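Local coordinates for protein ceramide very long chain fatty acid hydroxylase SCS7 (Saccharomyces cerevisiae, PDB 4ZR1) that hydroxylates the very long chain fatty acids of ceramides, probably at C-2, using electrons from cytochrome b5 and probably a two-zinc histidine centre, at residues F233-S238 / K249-H254; V115-G120 / W213-F218. All blocks are in the same frame, centred on the assembly; numbering follows the deposited sequence.

Interaction 1: F233-S238 / K249-H254. With ZN (zinc ion), chain C; ZN (zinc ion), chain D; BOG (octyl beta-D-glucopyranoside), chain G; BOG (octyl beta-D-glucopyranoside), chain H.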
loop_
_atom_site.group_PDB
_atom_site.type_symbol
_atom_site.label_atom_id
_atom_site.label_comp_id
_atom_site.label_asym_id
_atom_site.label_seq_id
_atom_site.Cartn_x
_atom_site.Cartn_y
_atom_site.Cartn_z
ATOM N N PHE A 233 0.500 -2.953 -8.168
ATOM C CA PHE A 233 -0.047 -4.273 -8.440
ATOM C C PHE A 233 0.941 -5.172 -9.181
ATOM O O PHE A 233 1.220 -6.293 -8.746
ATOM C CB PHE A 233 -1.346 -4.179 -9.247
ATOM C CG PHE A 233 -2.063 -5.493 -9.371
ATOM C CD1 PHE A 233 -2.913 -5.932 -8.358
ATOM C CD2 PHE A 233 -1.861 -6.314 -10.477
ATOM C CE1 PHE A 233 -3.565 -7.153 -8.459
ATOM C CE2 PHE A 233 -2.519 -7.549 -10.587
ATOM C CZ PHE A 233 -3.364 -7.966 -9.579
ATOM N N PHE A 234 1.482 -4.688 -10.292
ATOM C CA PHE A 234 2.212 -5.577 -11.184
ATOM C C PHE A 234 3.618 -5.840 -10.670
ATOM O O PHE A 234 4.283 -6.780 -11.104
ATOM C CB PHE A 234 2.208 -5.019 -12.612
ATOM C CG PHE A 234 0.847 -5.079 -13.260
ATOM C CD1 PHE A 234 0.234 -6.305 -13.494
ATOM C CD2 PHE A 234 0.168 -3.922 -13.601
ATOM C CE1 PHE A 234 -1.029 -6.375 -14.064
ATOM C CE2 PHE A 234 -1.094 -3.983 -14.174
ATOM C CZ PHE A 234 -1.691 -5.208 -14.406
ATOM N N LEU A 235 4.044 -5.045 -9.699
ATOM C CA LEU A 235 5.264 -5.349 -8.970
ATOM C C LEU A 235 5.130 -6.654 -8.176
ATOM O O LEU A 235 6.094 -7.399 -8.035
ATOM C CB LEU A 235 5.624 -4.203 -8.030
ATOM C CG LEU A 235 6.153 -2.912 -8.642
ATOM C CD1 LEU A 235 6.645 -2.017 -7.517
ATOM C CD2 LEU A 235 7.272 -3.200 -9.636
ATOM N N HIS A 236 3.936 -6.926 -7.656
ATOM C CA HIS A 236 3.701 -8.145 -6.880
ATOM C C HIS A 236 3.315 -9.336 -7.751
ATOM O O HIS A 236 3.776 -10.457 -7.527
ATOM C CB HIS A 236 2.591 -7.928 -5.842
ATOM C CG HIS A 236 3.023 -7.128 -4.657
ATOM N ND1 HIS A 236 3.699 -7.684 -3.596
ATOM C CD2 HIS A 236 2.874 -5.814 -4.368
ATOM C CE1 HIS A 236 3.955 -6.745 -2.704
ATOM N NE2 HIS A 236 3.463 -5.602 -3.145
ATOM N N HIS A 237 2.462 -9.085 -8.737
ATOM C CA HIS A 237 1.797 -10.163 -9.449
ATOM C C HIS A 237 2.196 -10.319 -10.919
ATOM O O HIS A 237 1.362 -10.652 -11.763
ATOM C CB HIS A 237 0.285 -9.968 -9.332
ATOM C CG HIS A 237 -0.227 -10.133 -7.937
ATOM N ND1 HIS A 237 -0.730 -9.088 -7.195
ATOM C CD2 HIS A 237 -0.284 -11.225 -7.135
ATOM C CE1 HIS A 237 -1.095 -9.530 -6.004
ATOM N NE2 HIS A 237 -0.835 -10.824 -5.943
ATOM N N SER A 238 3.471 -10.117 -11.226
ATOM C CA SER A 238 3.886 -10.148 -12.622
ATOM C C SER A 238 5.390 -10.229 -12.846
ATOM O O SER A 238 6.164 -9.569 -12.154
ATOM C CB SER A 238 3.352 -8.911 -13.342
ATOM O OG SER A 238 3.963 -8.779 -14.609
ATOM N N LYS A 249 12.395 -5.786 -7.405
ATOM C CA LYS A 249 13.238 -6.275 -6.326
ATOM C C LYS A 249 13.221 -5.280 -5.176
ATOM O O LYS A 249 13.168 -5.662 -4.009
ATOM C CB LYS A 249 14.673 -6.521 -6.805
ATOM C CG LYS A 249 15.676 -6.658 -5.654
ATOM C CD LYS A 249 17.036 -7.187 -6.100
ATOM C CE LYS A 249 18.135 -6.774 -5.125
ATOM N NZ LYS A 249 18.017 -5.336 -4.739
ATOM N N TYR A 250 13.240 -4.000 -5.523
ATOM C CA TYR A 250 13.297 -2.924 -4.541
ATOM C C TYR A 250 12.050 -2.887 -3.667
ATOM O O TYR A 250 12.129 -2.829 -2.438
ATOM C CB TYR A 250 13.477 -1.585 -5.255
ATOM C CG TYR A 250 13.667 -0.412 -4.331
ATOM C CD1 TYR A 250 14.910 -0.130 -3.787
ATOM C CD2 TYR A 250 12.605 0.428 -4.019
ATOM C CE1 TYR A 250 15.095 0.952 -2.955
ATOM C CE2 TYR A 250 12.775 1.512 -3.180
ATOM C CZ TYR A 250 14.022 1.770 -2.648
ATOM O OH TYR A 250 14.194 2.853 -1.812
ATOM N N HIS A 251 10.891 -2.923 -4.305
ATOM C CA HIS A 251 9.649 -2.844 -3.560
ATOM C C HIS A 251 9.398 -4.106 -2.737
ATOM O O HIS A 251 8.929 -4.036 -1.600
ATOM C CB HIS A 251 8.472 -2.604 -4.493
ATOM C CG HIS A 251 7.156 -2.632 -3.788
ATOM N ND1 HIS A 251 6.791 -1.678 -2.866
ATOM C CD2 HIS A 251 6.145 -3.528 -3.824
ATOM C CE1 HIS A 251 5.600 -1.970 -2.382
ATOM N NE2 HIS A 251 5.184 -3.086 -2.949
ATOM N N LEU A 252 9.700 -5.259 -3.319
ATOM C CA LEU A 252 9.526 -6.524 -2.624
ATOM C C LEU A 252 10.400 -6.594 -1.378
ATOM O O LEU A 252 10.039 -7.248 -0.399
ATOM C CB LEU A 252 9.839 -7.689 -3.560
ATOM C CG LEU A 252 8.641 -8.456 -4.128
ATOM C CD1 LEU A 252 7.509 -7.539 -4.507
ATOM C CD2 LEU A 252 9.068 -9.254 -5.334
ATOM N N GLU A 253 11.547 -5.917 -1.403
ATOM C CA GLU A 253 12.400 -5.894 -0.219
ATOM C C GLU A 253 11.781 -5.019 0.867
ATOM O O GLU A 253 12.044 -5.211 2.054
ATOM C CB GLU A 253 13.807 -5.408 -0.559
ATOM C CG GLU A 253 14.657 -6.438 -1.267
ATOM C CD GLU A 253 16.069 -5.953 -1.501
ATOM O OE1 GLU A 253 16.409 -4.844 -1.028
ATOM O OE2 GLU A 253 16.836 -6.682 -2.164
ATOM N N HIS A 254 10.957 -4.060 0.459
ATOM C CA HIS A 254 10.209 -3.267 1.423
ATOM C C HIS A 254 9.247 -4.170 2.201
ATOM O O HIS A 254 8.925 -3.925 3.361
ATOM C CB HIS A 254 9.440 -2.148 0.723
ATOM C CG HIS A 254 8.400 -1.510 1.585
ATOM N ND1 HIS A 254 8.687 -0.485 2.462
ATOM C CD2 HIS A 254 7.079 -1.767 1.724
ATOM C CE1 HIS A 254 7.585 -0.134 3.098
ATOM N NE2 HIS A 254 6.594 -0.896 2.668
HETATM ZN ZN ZN C . 3.355 -3.874 -1.976
HETATM ZN ZN ZN D . 4.531 -0.418 3.042
HETATM C C1 BOG G . 2.532 -7.526 -18.087
HETATM O O1 BOG G . 2.388 -6.506 -17.128
HETATM C C2 BOG G . 2.882 -8.813 -17.378
HETATM O O2 BOG G . 4.122 -8.648 -16.737
HETATM C C3 BOG G . 2.994 -9.953 -18.363
HETATM O O3 BOG G . 3.090 -11.166 -17.651
HETATM C C4 BOG G . 1.787 -9.977 -19.274
HETATM O O4 BOG G . 2.028 -10.873 -20.334
HETATM C C5 BOG G . 1.572 -8.592 -19.838
HETATM O O5 BOG G . 1.319 -7.697 -18.782
HETATM C C6 BOG G . 0.409 -8.595 -20.807
HETATM O O6 BOG G . -0.551 -9.547 -20.403
HETATM C "C1'" BOG G . 3.340 -5.469 -17.195
HETATM C "C2'" BOG G . 2.729 -4.217 -16.605
HETATM C "C3'" BOG G . 3.760 -3.115 -16.502
HETATM C "C4'" BOG G . 3.072 -1.770 -16.588
HETATM C "C5'" BOG G . 2.274 -1.509 -15.330
HETATM C "C6'" BOG G . 2.588 -0.112 -14.837
HETATM C "C7'" BOG G . 1.694 0.903 -15.516
HETATM C "C8'" BOG G . 1.950 2.258 -14.898
HETATM C C1 BOG H . -3.280 -8.712 -17.892
HETATM O O1 BOG H . -2.598 -7.847 -18.772
HETATM C C2 BOG H . -3.873 -9.890 -18.639
HETATM O O2 BOG H . -4.762 -9.432 -19.635
HETATM C C3 BOG H . -4.636 -10.765 -17.666
HETATM O O3 BOG H . -5.022 -11.965 -18.296
HETATM C C4 BOG H . -3.774 -11.081 -16.462
HETATM O O4 BOG H . -4.566 -11.721 -15.485
HETATM C C5 BOG H . -3.163 -9.807 -15.909
HETATM O O5 BOG H . -2.394 -9.179 -16.906
HETATM C C6 BOG H . -2.272 -10.121 -14.725
HETATM O O6 BOG H . -2.972 -9.881 -13.526
HETATM C "C1'" BOG H . -1.908 -6.802 -18.123
HETATM C "C2'" BOG H . -2.380 -5.457 -18.635
HETATM C "C3'" BOG H . -1.545 -4.361 -18.001
HETATM C "C4'" BOG H . -2.243 -3.021 -18.126
HETATM C "C5'" BOG H . -1.892 -2.177 -16.918
HETATM C "C6'" BOG H . -1.781 -0.713 -17.286
HETATM C "C7'" BOG H . -3.113 -0.018 -17.086
HETATM C "C8'" BOG H . -2.899 1.482 -17.112
#
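Two imidazoles meeting at one zinc hold segment F233-S238 against the helix through K249-H254. H236 NE2 lies 2.1 Å from the zinc of chain C and H251 NE2 2.2 Å from that same ion, so the two NE2 atoms come within 3.1 Å as co-ligands, not as a hydrogen-bonded pair. The rings cross obliquely, planes at 87°, with H236 NE2 near the plane of the H251 ring. H251 reaches the ion with CG anti to its backbone N (chi1 175°), whereas the CG of H236 lies beside its own N. Both belong to the histidine-rich metal site of the fatty acid hydroxylase family; H177, H232 and H255 complete this zinc site, while H254, one turn on from H251, binds the second zinc. Two leucines pack tightly beside the ligands: L235 CD1 lies 3.6 Å from H251 CB, and L252 CD1 makes an off-centre CH-pi contact with H236, 4.3 Å from the ring centroid. The loose side is that of K249, which touches nothing of 233-238; exposed, it reaches back along its helix to E253 in a salt bridge whose hydrogen bond is weak. Octyl glucoside chains of two molecules lie against the F234 ring.

Interaction 2: V115-G120 / W213-F218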
loop_
_atom_site.group_PDB
_atom_site.type_symbol
_atom_site.label_atom_id
_atom_site.label_comp_id
_atom_site.label_asym_id
_atom_site.label_seq_id
_atom_site.Cartn_x
_atom_site.Cartn_y
_atom_site.Cartn_z
ATOM N N VAL A 115 -9.641 11.593 -15.032
ATOM C CA VAL A 115 -8.422 12.226 -15.530
ATOM C C VAL A 115 -8.653 12.930 -16.863
ATOM O O VAL A 115 -8.295 14.095 -17.040
ATOM C CB VAL A 115 -7.275 11.205 -15.709
ATOM C CG1 VAL A 115 -6.136 11.833 -16.473
ATOM C CG2 VAL A 115 -6.789 10.710 -14.366
ATOM N N VAL A 116 -9.269 12.210 -17.790
ATOM C CA VAL A 116 -9.527 12.719 -19.127
ATOM C C VAL A 116 -10.534 13.878 -19.136
ATOM O O VAL A 116 -10.399 14.810 -19.932
ATOM C CB VAL A 116 -10.022 11.588 -20.043
ATOM C CG1 VAL A 116 -10.480 12.140 -21.386
ATOM C CG2 VAL A 116 -8.920 10.541 -20.234
ATOM N N TYR A 117 -11.528 13.839 -18.251
ATOM C CA TYR A 117 -12.505 14.921 -18.197
ATOM C C TYR A 117 -11.871 16.214 -17.698
ATOM O O TYR A 117 -12.039 17.265 -18.315
ATOM C CB TYR A 117 -13.689 14.568 -17.307
ATOM C CG TYR A 117 -14.576 15.765 -17.003
ATOM C CD1 TYR A 117 -15.604 16.133 -17.864
ATOM C CD2 TYR A 117 -14.370 16.537 -15.861
ATOM C CE1 TYR A 117 -16.399 17.233 -17.595
ATOM C CE2 TYR A 117 -15.157 17.633 -15.587
ATOM C CZ TYR A 117 -16.171 17.980 -16.452
ATOM O OH TYR A 117 -16.959 19.080 -16.164
ATOM N N HIS A 118 -11.161 16.144 -16.574
ATOM C CA HIS A 118 -10.536 17.338 -16.011
ATOM C C HIS A 118 -9.465 17.915 -16.935
ATOM O O HIS A 118 -9.314 19.129 -17.034
ATOM C CB HIS A 118 -9.932 17.040 -14.644
ATOM C CG HIS A 118 -10.946 16.915 -13.549
ATOM N ND1 HIS A 118 -11.697 15.777 -13.358
ATOM C CD2 HIS A 118 -11.325 17.784 -12.580
ATOM C CE1 HIS A 118 -12.500 15.952 -12.323
ATOM N NE2 HIS A 118 -12.290 17.159 -11.829
ATOM N N MET A 119 -8.726 17.050 -17.619
ATOM C CA MET A 119 -7.699 17.534 -18.525
ATOM C C MET A 119 -8.327 18.118 -19.782
ATOM O O MET A 119 -7.874 19.144 -20.288
ATOM C CB MET A 119 -6.710 16.421 -18.895
ATOM C CG MET A 119 -5.497 16.919 -19.687
ATOM S SD MET A 119 -4.672 18.357 -18.939
ATOM C CE MET A 119 -3.198 18.467 -19.935
ATOM N N GLY A 120 -9.364 17.460 -20.289
ATOM C CA GLY A 120 -10.067 17.944 -21.464
ATOM C C GLY A 120 -10.664 19.330 -21.266
ATOM O O GLY A 120 -10.632 20.149 -22.181
ATOM N N TRP A 213 -6.290 25.803 -14.074
ATOM C CA TRP A 213 -4.998 25.278 -13.651
ATOM C C TRP A 213 -5.220 24.067 -12.752
ATOM O O TRP A 213 -4.414 23.134 -12.723
ATOM C CB TRP A 213 -4.184 26.325 -12.885
ATOM C CG TRP A 213 -3.681 27.519 -13.663
ATOM C CD1 TRP A 213 -4.210 28.058 -14.805
ATOM C CD2 TRP A 213 -2.544 28.326 -13.331
ATOM N NE1 TRP A 213 -3.463 29.145 -15.206
ATOM C CE2 TRP A 213 -2.437 29.333 -14.314
ATOM C CE3 TRP A 213 -1.598 28.291 -12.297
ATOM C CZ2 TRP A 213 -1.425 30.296 -14.294
ATOM C CZ3 TRP A 213 -0.590 29.248 -12.277
ATOM C CH2 TRP A 213 -0.511 30.234 -13.272
ATOM N N ALA A 214 -6.312 24.108 -11.989
ATOM C CA ALA A 214 -6.642 23.033 -11.068
ATOM C C ALA A 214 -7.106 21.819 -11.850
ATOM O O ALA A 214 -6.748 20.698 -11.515
ATOM C CB ALA A 214 -7.698 23.472 -10.083
ATOM N N TYR A 215 -7.888 22.047 -12.902
ATOM C CA TYR A 215 -8.315 20.964 -13.774
ATOM C C TYR A 215 -7.124 20.193 -14.313
ATOM O O TYR A 215 -7.074 18.965 -14.202
ATOM C CB TYR A 215 -9.163 21.496 -14.926
ATOM C CG TYR A 215 -10.594 21.733 -14.526
ATOM C CD1 TYR A 215 -11.520 20.697 -14.539
ATOM C CD2 TYR A 215 -11.018 22.988 -14.113
ATOM C CE1 TYR A 215 -12.820 20.903 -14.160
ATOM C CE2 TYR A 215 -12.323 23.205 -13.734
ATOM C CZ TYR A 215 -13.216 22.158 -13.761
ATOM O OH TYR A 215 -14.515 22.381 -13.383
ATOM N N ALA A 216 -6.163 20.916 -14.875
ATOM C CA ALA A 216 -4.971 20.301 -15.458
ATOM C C ALA A 216 -4.078 19.688 -14.384
ATOM O O ALA A 216 -3.551 18.589 -14.557
ATOM C CB ALA A 216 -4.191 21.324 -16.267
ATOM N N GLY A 217 -3.904 20.409 -13.280
ATOM C CA GLY A 217 -3.072 19.945 -12.183
ATOM C C GLY A 217 -3.647 18.717 -11.496
ATOM O O GLY A 217 -2.932 17.746 -11.247
ATOM N N PHE A 218 -4.940 18.756 -11.181
ATOM C CA PHE A 218 -5.594 17.617 -10.561
ATOM C C PHE A 218 -5.608 16.412 -11.498
ATOM O O PHE A 218 -5.436 15.276 -11.049
ATOM C CB PHE A 218 -7.030 17.953 -10.143
ATOM C CG PHE A 218 -7.766 16.789 -9.556
ATOM C CD1 PHE A 218 -7.462 16.338 -8.273
ATOM C CD2 PHE A 218 -8.746 16.130 -10.283
ATOM C CE1 PHE A 218 -8.133 15.248 -7.719
ATOM C CE2 PHE A 218 -9.427 15.040 -9.732
ATOM C CZ PHE A 218 -9.111 14.599 -8.451
#
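An aromatic cluster joins transmembrane helices TM1 and TM4, whose segments V115-G120 and W213-F218 run roughly antiparallel, at 147°, with axes 7.6 Å apart at closest approach. H118 is its hub. Its CG stands beside the backbone N (chi1 -75°), and the ring offers one face to F218 in an edge-to-face pair. F218 CD2 sits over the centre of that face, 3.8 Å from H118 CD2. On the opposite face lies CD2 of Y117, toward the rim. Y215 meets the same imidazole obliquely, its CD1 3.5 Å from H118 CD2, and its CB abuts the backbone, 3.2 Å from H118 O. ND1 of H118 is turned back on its own helix, where it hydrogen-bonds to the carbonyl O of V114. An alanine here would remove the imidazole and probably loosen the grip of F218 and Y215 on TM1, with the bond to V114 lost as well. Alongside the cluster, M119, bent at chi2, lays SD 4.0 Å from A216 CB. Helix 191-208 backs the rings, F206 meeting Y215 and Y202 meeting F218 edge-to-face, and F218 also lines a tridecane pocket; helix 128-154 contributes F135 beside M119 and L134 beside A216.

How the interactions relate
Helix 211-236 serves both contacts, and its length illustrates how one membrane helix can change chemistry along its course. Near its start, interaction 2 pairs it with helix 106-125 through aromatic and apolar side chains in a partly buried interface; near its end, interaction 1 joins it to helix 242-256 through a metal in a wholly buried one. Their centres lie 30 Å apart, and their nearest atoms about 16 Å, so the two do not touch. Histidine has a part in both, but a different one: metal ligand in interaction 1, aromatic packing surface in interaction 2. Interaction 2 buries more area between its segments, 309 against 214 Å², although interaction 1 sits closer to the chain's centre and directly at the probable catalytic dimetal site.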